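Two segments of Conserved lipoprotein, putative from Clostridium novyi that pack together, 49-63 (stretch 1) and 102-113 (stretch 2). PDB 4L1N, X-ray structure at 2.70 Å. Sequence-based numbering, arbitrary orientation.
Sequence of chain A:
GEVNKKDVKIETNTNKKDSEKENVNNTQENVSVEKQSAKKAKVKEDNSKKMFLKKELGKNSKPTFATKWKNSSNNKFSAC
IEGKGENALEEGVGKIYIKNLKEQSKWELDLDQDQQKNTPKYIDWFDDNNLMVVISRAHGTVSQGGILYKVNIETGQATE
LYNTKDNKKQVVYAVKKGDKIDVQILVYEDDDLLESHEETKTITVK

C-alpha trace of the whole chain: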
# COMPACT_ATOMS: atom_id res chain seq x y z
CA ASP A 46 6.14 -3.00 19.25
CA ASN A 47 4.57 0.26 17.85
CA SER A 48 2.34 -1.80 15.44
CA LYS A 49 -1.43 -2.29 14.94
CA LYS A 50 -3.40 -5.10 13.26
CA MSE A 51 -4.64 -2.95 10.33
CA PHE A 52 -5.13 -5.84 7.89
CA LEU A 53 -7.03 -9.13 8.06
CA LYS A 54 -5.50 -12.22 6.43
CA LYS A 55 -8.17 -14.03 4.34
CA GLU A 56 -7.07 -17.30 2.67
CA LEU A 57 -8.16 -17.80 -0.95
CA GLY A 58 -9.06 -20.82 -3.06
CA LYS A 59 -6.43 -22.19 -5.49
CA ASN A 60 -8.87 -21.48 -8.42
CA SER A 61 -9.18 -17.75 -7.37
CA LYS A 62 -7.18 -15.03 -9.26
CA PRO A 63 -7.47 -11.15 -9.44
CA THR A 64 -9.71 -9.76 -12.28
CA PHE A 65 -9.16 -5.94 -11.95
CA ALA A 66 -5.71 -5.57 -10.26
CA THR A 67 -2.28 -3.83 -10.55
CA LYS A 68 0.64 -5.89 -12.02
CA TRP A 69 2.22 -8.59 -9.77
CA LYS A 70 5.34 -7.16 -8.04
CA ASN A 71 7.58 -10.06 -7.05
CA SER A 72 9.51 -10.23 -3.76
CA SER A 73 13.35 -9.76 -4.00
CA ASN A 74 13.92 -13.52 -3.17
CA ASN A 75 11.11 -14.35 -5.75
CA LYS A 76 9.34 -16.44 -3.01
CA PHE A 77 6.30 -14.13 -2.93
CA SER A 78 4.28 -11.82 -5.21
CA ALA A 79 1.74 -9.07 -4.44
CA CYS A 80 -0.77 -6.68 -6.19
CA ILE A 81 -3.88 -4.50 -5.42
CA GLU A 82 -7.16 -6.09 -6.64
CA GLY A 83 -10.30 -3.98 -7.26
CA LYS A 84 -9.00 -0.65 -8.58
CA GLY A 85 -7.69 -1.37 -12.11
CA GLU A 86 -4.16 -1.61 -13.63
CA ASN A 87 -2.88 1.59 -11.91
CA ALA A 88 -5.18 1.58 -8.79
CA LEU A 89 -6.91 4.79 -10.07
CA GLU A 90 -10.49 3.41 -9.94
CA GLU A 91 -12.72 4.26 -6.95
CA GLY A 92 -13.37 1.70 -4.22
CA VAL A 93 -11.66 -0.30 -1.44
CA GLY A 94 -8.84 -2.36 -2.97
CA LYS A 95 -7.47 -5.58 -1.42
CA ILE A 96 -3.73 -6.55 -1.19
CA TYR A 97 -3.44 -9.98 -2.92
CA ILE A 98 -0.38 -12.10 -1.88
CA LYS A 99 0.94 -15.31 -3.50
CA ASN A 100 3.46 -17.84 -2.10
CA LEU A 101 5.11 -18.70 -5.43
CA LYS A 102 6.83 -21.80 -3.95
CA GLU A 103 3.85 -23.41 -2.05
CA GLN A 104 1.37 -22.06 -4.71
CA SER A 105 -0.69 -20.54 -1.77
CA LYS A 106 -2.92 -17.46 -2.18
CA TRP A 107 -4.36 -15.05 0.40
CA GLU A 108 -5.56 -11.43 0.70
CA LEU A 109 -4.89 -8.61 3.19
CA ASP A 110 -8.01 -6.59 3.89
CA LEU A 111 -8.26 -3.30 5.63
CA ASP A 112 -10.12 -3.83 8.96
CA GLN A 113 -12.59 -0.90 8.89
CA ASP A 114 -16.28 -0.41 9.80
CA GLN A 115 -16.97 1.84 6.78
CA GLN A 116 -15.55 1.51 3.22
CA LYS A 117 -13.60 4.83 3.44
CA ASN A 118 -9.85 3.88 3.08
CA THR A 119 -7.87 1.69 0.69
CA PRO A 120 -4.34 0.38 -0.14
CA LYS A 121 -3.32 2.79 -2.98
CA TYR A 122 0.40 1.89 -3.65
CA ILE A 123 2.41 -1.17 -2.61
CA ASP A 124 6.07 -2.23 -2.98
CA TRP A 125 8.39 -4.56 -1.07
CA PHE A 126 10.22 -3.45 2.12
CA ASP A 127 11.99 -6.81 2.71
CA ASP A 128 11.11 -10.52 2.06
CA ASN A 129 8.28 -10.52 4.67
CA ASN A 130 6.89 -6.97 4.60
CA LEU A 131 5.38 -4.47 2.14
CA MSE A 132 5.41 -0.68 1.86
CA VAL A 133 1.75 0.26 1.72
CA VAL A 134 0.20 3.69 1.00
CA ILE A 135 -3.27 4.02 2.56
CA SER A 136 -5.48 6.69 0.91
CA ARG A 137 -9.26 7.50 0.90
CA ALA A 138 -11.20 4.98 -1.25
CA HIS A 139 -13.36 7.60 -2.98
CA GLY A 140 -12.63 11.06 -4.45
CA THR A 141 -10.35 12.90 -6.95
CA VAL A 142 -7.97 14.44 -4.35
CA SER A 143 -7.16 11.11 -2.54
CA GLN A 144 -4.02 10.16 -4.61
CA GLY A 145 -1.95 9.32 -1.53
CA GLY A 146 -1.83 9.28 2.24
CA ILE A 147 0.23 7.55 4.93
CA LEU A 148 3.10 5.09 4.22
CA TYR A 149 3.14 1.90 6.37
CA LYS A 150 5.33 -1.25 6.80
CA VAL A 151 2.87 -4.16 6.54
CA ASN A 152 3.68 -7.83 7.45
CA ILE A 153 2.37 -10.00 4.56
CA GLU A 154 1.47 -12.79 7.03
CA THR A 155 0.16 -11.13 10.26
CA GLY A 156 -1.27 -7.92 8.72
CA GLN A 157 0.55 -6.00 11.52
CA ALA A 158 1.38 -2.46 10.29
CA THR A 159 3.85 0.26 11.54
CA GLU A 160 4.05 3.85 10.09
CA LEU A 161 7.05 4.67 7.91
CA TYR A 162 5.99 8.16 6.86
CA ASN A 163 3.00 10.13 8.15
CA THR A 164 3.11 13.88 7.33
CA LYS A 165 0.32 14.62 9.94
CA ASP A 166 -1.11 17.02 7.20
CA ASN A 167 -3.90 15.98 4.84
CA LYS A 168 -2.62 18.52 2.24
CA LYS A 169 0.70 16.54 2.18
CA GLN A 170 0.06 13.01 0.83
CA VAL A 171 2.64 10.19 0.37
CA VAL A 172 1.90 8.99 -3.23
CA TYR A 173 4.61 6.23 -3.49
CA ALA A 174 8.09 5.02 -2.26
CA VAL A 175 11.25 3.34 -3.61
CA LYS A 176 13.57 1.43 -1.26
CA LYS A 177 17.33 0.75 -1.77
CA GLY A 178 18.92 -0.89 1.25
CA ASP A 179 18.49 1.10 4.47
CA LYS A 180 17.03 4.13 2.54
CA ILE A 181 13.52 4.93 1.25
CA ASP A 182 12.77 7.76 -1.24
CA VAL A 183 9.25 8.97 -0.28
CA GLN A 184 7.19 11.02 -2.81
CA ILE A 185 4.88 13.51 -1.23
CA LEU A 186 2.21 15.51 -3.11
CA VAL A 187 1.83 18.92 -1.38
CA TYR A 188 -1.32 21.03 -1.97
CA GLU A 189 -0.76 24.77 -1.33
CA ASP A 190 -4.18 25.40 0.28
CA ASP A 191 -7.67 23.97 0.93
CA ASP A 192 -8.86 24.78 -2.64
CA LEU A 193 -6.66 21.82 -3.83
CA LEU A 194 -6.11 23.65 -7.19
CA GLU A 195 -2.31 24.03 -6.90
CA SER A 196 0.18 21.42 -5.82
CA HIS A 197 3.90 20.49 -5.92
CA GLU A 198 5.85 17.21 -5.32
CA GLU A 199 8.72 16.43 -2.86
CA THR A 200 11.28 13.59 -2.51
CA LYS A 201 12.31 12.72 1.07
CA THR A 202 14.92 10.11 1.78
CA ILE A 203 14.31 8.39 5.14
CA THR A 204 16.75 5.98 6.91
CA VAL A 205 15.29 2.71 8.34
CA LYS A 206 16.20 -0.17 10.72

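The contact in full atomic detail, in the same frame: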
# COMPACT_ATOMS: atom_id res chain seq x y z
N LYS A 49 0.01 -2.05 14.82
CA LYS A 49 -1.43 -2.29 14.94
C LYS A 49 -1.90 -3.23 13.86
O LYS A 49 -1.48 -3.10 12.71
CB LYS A 49 -2.20 -0.96 14.86
CG LYS A 49 -2.11 -0.12 16.13
CD LYS A 49 -2.58 1.32 15.92
CE LYS A 49 -2.36 2.16 17.15
NZ LYS A 49 -3.07 3.47 17.06
N LYS A 50 -2.80 -4.16 14.20
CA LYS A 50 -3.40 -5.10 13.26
C LYS A 50 -4.40 -4.34 12.37
O LYS A 50 -5.59 -4.19 12.72
CB LYS A 50 -4.07 -6.25 14.01
CG LYS A 50 -3.88 -7.59 13.34
CD LYS A 50 -5.17 -8.09 12.74
CE LYS A 50 -5.04 -9.55 12.40
NZ LYS A 50 -4.32 -9.77 11.13
N MSE A 51 -3.88 -3.76 11.28
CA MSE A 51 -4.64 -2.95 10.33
C MSE A 51 -5.32 -3.78 9.27
O MSE A 51 -6.35 -3.37 8.73
CB MSE A 51 -3.73 -1.98 9.62
CG MSE A 51 -3.53 -0.68 10.36
SE MSE A 51 -2.76 0.56 9.10
CE MSE A 51 -4.39 1.37 8.41
N PHE A 52 -4.70 -4.93 8.94
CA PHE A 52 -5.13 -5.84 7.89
C PHE A 52 -5.51 -7.20 8.43
O PHE A 52 -4.96 -7.69 9.41
CB PHE A 52 -4.00 -5.99 6.86
CG PHE A 52 -3.76 -4.75 6.04
CD1 PHE A 52 -2.89 -3.76 6.48
CD2 PHE A 52 -4.39 -4.56 4.82
CE1 PHE A 52 -2.66 -2.61 5.73
CE2 PHE A 52 -4.17 -3.41 4.06
CZ PHE A 52 -3.29 -2.46 4.51
N LEU A 53 -6.49 -7.81 7.75
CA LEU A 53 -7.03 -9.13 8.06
C LEU A 53 -6.55 -10.10 6.99
O LEU A 53 -6.67 -9.80 5.80
CB LEU A 53 -8.56 -9.08 8.12
CG LEU A 53 -9.22 -8.06 9.05
CD1 LEU A 53 -10.72 -7.98 8.77
CD2 LEU A 53 -8.98 -8.40 10.51
N LYS A 54 -5.95 -11.24 7.40
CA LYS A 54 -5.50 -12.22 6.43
C LYS A 54 -6.68 -13.13 6.08
O LYS A 54 -7.26 -13.75 6.97
CB LYS A 54 -4.29 -13.01 6.96
CG LYS A 54 -3.73 -13.97 5.93
CD LYS A 54 -2.75 -14.97 6.49
CE LYS A 54 -2.36 -15.93 5.39
NZ LYS A 54 -1.67 -17.16 5.90
N LYS A 55 -7.07 -13.18 4.79
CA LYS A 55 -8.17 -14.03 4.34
C LYS A 55 -7.65 -14.98 3.28
O LYS A 55 -7.28 -14.54 2.19
CB LYS A 55 -9.35 -13.19 3.81
CG LYS A 55 -10.02 -12.32 4.85
CD LYS A 55 -11.02 -11.38 4.22
CE LYS A 55 -11.69 -10.47 5.23
NZ LYS A 55 -12.59 -11.21 6.14
N GLU A 56 -7.58 -16.28 3.60
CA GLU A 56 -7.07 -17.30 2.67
C GLU A 56 -7.98 -17.39 1.45
O GLU A 56 -9.17 -17.11 1.55
CB GLU A 56 -6.93 -18.64 3.37
CG GLU A 56 -5.68 -18.72 4.22
CD GLU A 56 -5.58 -19.88 5.19
OE1 GLU A 56 -6.42 -20.81 5.11
OE2 GLU A 56 -4.67 -19.84 6.05
N LEU A 57 -7.40 -17.72 0.29
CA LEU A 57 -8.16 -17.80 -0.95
C LEU A 57 -8.02 -19.16 -1.60
O LEU A 57 -6.97 -19.80 -1.46
CB LEU A 57 -7.69 -16.72 -1.93
CG LEU A 57 -7.99 -15.28 -1.59
CD1 LEU A 57 -7.07 -14.38 -2.34
CD2 LEU A 57 -9.40 -14.93 -1.91
N GLY A 58 -9.06 -19.56 -2.33
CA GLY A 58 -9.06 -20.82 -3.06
C GLY A 58 -7.99 -20.85 -4.13
O GLY A 58 -7.60 -19.79 -4.63
N LYS A 59 -7.49 -22.04 -4.48
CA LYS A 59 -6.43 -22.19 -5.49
C LYS A 59 -6.91 -21.74 -6.89
O LYS A 59 -6.11 -21.24 -7.68
CB LYS A 59 -5.88 -23.63 -5.52
CG LYS A 59 -4.37 -23.72 -5.23
CD LYS A 59 -3.90 -25.18 -5.04
CE LYS A 59 -2.39 -25.35 -5.06
NZ LYS A 59 -1.73 -24.72 -3.88
N ASN A 60 -8.24 -21.88 -7.16
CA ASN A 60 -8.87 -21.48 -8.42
C ASN A 60 -8.95 -19.94 -8.56
O ASN A 60 -8.86 -19.43 -9.68
CB ASN A 60 -10.26 -22.09 -8.54
N SER A 61 -9.09 -19.21 -7.42
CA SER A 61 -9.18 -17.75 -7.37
C SER A 61 -7.95 -17.07 -7.97
O SER A 61 -6.85 -17.61 -7.87
CB SER A 61 -9.37 -17.28 -5.93
OG SER A 61 -8.14 -17.25 -5.22
N LYS A 62 -8.16 -15.88 -8.58
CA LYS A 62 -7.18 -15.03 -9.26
C LYS A 62 -7.74 -13.60 -9.41
O LYS A 62 -8.93 -13.47 -9.67
CB LYS A 62 -6.84 -15.61 -10.65
CG LYS A 62 -5.61 -16.49 -10.65
CD LYS A 62 -5.62 -17.50 -11.78
CE LYS A 62 -4.63 -18.62 -11.54
NZ LYS A 62 -4.93 -19.82 -12.38
N PRO A 63 -6.93 -12.52 -9.26
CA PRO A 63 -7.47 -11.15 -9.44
C PRO A 63 -8.02 -10.91 -10.85
O PRO A 63 -7.55 -11.56 -11.80
CB PRO A 63 -6.27 -10.26 -9.15
CG PRO A 63 -5.08 -11.12 -9.37
CD PRO A 63 -5.49 -12.48 -8.93
N LYS A 102 6.30 -20.45 -4.19
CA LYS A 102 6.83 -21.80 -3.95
C LYS A 102 5.69 -22.79 -3.65
O LYS A 102 5.47 -23.70 -4.45
CB LYS A 102 7.84 -21.77 -2.79
N GLU A 103 4.95 -22.57 -2.55
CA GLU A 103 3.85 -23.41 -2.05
C GLU A 103 2.58 -23.33 -2.91
O GLU A 103 1.66 -24.13 -2.71
CB GLU A 103 3.50 -23.01 -0.60
CG GLU A 103 4.65 -23.09 0.40
CD GLU A 103 4.51 -24.12 1.50
OE1 GLU A 103 3.48 -24.10 2.21
OE2 GLU A 103 5.45 -24.92 1.68
N GLN A 104 2.51 -22.36 -3.83
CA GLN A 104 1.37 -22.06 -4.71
C GLN A 104 0.12 -21.62 -3.88
O GLN A 104 -1.02 -21.78 -4.35
CB GLN A 104 1.06 -23.23 -5.69
CG GLN A 104 1.68 -23.03 -7.08
CD GLN A 104 1.07 -21.87 -7.84
OE1 GLN A 104 0.00 -22.00 -8.47
NE2 GLN A 104 1.72 -20.71 -7.82
N SER A 105 0.35 -21.03 -2.68
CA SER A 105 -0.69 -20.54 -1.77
C SER A 105 -1.10 -19.15 -2.17
O SER A 105 -0.28 -18.41 -2.71
CB SER A 105 -0.19 -20.51 -0.32
OG SER A 105 0.40 -21.74 0.08
N LYS A 106 -2.35 -18.77 -1.89
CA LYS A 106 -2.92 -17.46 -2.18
C LYS A 106 -3.73 -16.97 -1.00
O LYS A 106 -4.51 -17.72 -0.43
CB LYS A 106 -3.83 -17.51 -3.44
CG LYS A 106 -3.15 -17.94 -4.74
CD LYS A 106 -4.16 -18.50 -5.73
CE LYS A 106 -3.47 -19.18 -6.89
NZ LYS A 106 -4.33 -19.20 -8.10
N TRP A 107 -3.58 -15.70 -0.65
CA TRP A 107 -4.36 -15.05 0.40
C TRP A 107 -4.49 -13.55 0.08
O TRP A 107 -3.91 -13.09 -0.90
CB TRP A 107 -3.80 -15.31 1.80
CG TRP A 107 -2.49 -14.63 2.12
CD1 TRP A 107 -2.33 -13.42 2.74
CD2 TRP A 107 -1.19 -15.21 2.02
NE1 TRP A 107 -1.00 -13.19 2.99
CE2 TRP A 107 -0.27 -14.27 2.55
CE3 TRP A 107 -0.70 -16.43 1.52
CZ2 TRP A 107 1.11 -14.51 2.57
CZ3 TRP A 107 0.67 -16.66 1.53
CH2 TRP A 107 1.56 -15.69 2.02
N GLU A 108 -5.33 -12.84 0.85
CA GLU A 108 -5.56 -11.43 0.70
C GLU A 108 -5.46 -10.73 2.05
O GLU A 108 -5.77 -11.32 3.09
CB GLU A 108 -6.90 -11.12 -0.02
CG GLU A 108 -8.17 -11.31 0.79
CD GLU A 108 -9.50 -11.07 0.09
OE1 GLU A 108 -9.78 -11.73 -0.94
OE2 GLU A 108 -10.32 -10.31 0.65
N LEU A 109 -4.98 -9.48 2.03
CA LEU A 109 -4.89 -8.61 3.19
C LEU A 109 -5.94 -7.55 3.03
O LEU A 109 -5.91 -6.77 2.07
CB LEU A 109 -3.51 -7.99 3.36
CG LEU A 109 -2.33 -8.87 3.72
CD1 LEU A 109 -1.07 -8.01 3.83
CD2 LEU A 109 -2.54 -9.62 5.03
N ASP A 110 -6.91 -7.54 3.94
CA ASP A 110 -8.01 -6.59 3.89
C ASP A 110 -7.95 -5.61 4.99
O ASP A 110 -7.74 -5.97 6.14
CB ASP A 110 -9.35 -7.32 3.96
CG ASP A 110 -9.79 -7.94 2.66
OD1 ASP A 110 -9.02 -7.87 1.67
OD2 ASP A 110 -10.91 -8.49 2.62
N LEU A 111 -8.22 -4.36 4.66
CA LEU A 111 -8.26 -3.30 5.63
C LEU A 111 -9.44 -3.49 6.57
O LEU A 111 -10.59 -3.55 6.12
CB LEU A 111 -8.38 -1.99 4.85
CG LEU A 111 -7.73 -0.75 5.42
CD1 LEU A 111 -6.28 -0.99 5.82
CD2 LEU A 111 -7.82 0.35 4.42
N ASP A 112 -9.14 -3.69 7.87
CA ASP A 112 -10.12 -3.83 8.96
C ASP A 112 -10.66 -2.43 9.21
O ASP A 112 -9.92 -1.56 9.68
CB ASP A 112 -9.43 -4.41 10.21
CG ASP A 112 -10.29 -4.78 11.41
OD1 ASP A 112 -11.52 -4.52 11.37
OD2 ASP A 112 -9.74 -5.34 12.39
N GLN A 113 -11.91 -2.19 8.78
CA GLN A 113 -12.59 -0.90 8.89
C GLN A 113 -14.09 -1.11 8.84
O GLN A 113 -14.57 -1.98 8.11
CB GLN A 113 -12.14 0.09 7.81
CG GLN A 113 -12.04 -0.49 6.40
CD GLN A 113 -11.83 0.56 5.34
OE1 GLN A 113 -11.52 1.73 5.61
NE2 GLN A 113 -12.01 0.14 4.10

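Stretches 49-63 and 102-113 pair as neighbouring antiparallel strands, burying 1065 Å² between them, and a lysine-rich turn extends the contact beyond the ladder. Lys49 makes no contact, and Lys50 turns its amino group back on its own stretch, NZ donating to Phe52 O (2.8 Å). Pairing begins at Met51, a selenomethionine, whose O accepts a hydrogen bond from Asp112 N (2.9 Å); its CE lies 4.0 Å from Leu111 CD1. Phe52 is buried and shares a sheet face with Leu111 and Leu109. Leu111 CD1 sits over the phenyl face, 3.6 Å from Phe52 CZ, while Phe52 CD2 approaches Leu109 CB at 3.8 Å, so the flat ring is packed by aliphatic carbon.

Leu53 and Asp110 form a hydrogen-bonded pair, with Leu53 N to Asp110 O at 2.7 Å and Asp110 N to Leu53 O at 2.9 Å. Lys54, on the face of Phe52, extends with every chi angle trans across the indole of Trp107. Its CE lies 3.5 Å from Trp107 CG, and NZ adds a cation-pi interaction over the five-membered ring; the long chain thus offers both methylene and charge to the aromatic surface. Lys55 repeats the paired bonds, N to Glu108 O (2.8 Å) and O from Glu108 N (2.9 Å), while its CB packs 3.7 Å from Glu108 CG on the opposite face from Lys54.

The Glu56 side chain contributes little, but its backbone pairs with Trp107 (CA to CA 4.2 Å), and Leu57 N closes the ladder on Lys106 O (3.0 Å), and Leu57 CD1 reaches Trp107 C at 3.6 Å. Beyond it, lysines reach across in both directions: Lys59 NZ donates to Gln104 O (3.1 Å), and Lys106 NZ to Lys59 O (2.7 Å) and Ser61 O (3.0 Å). Their length lets them bind backbone carbonyls beyond the ladder. Ser61 OG steadies the turn through Gly58 O (2.7 Å).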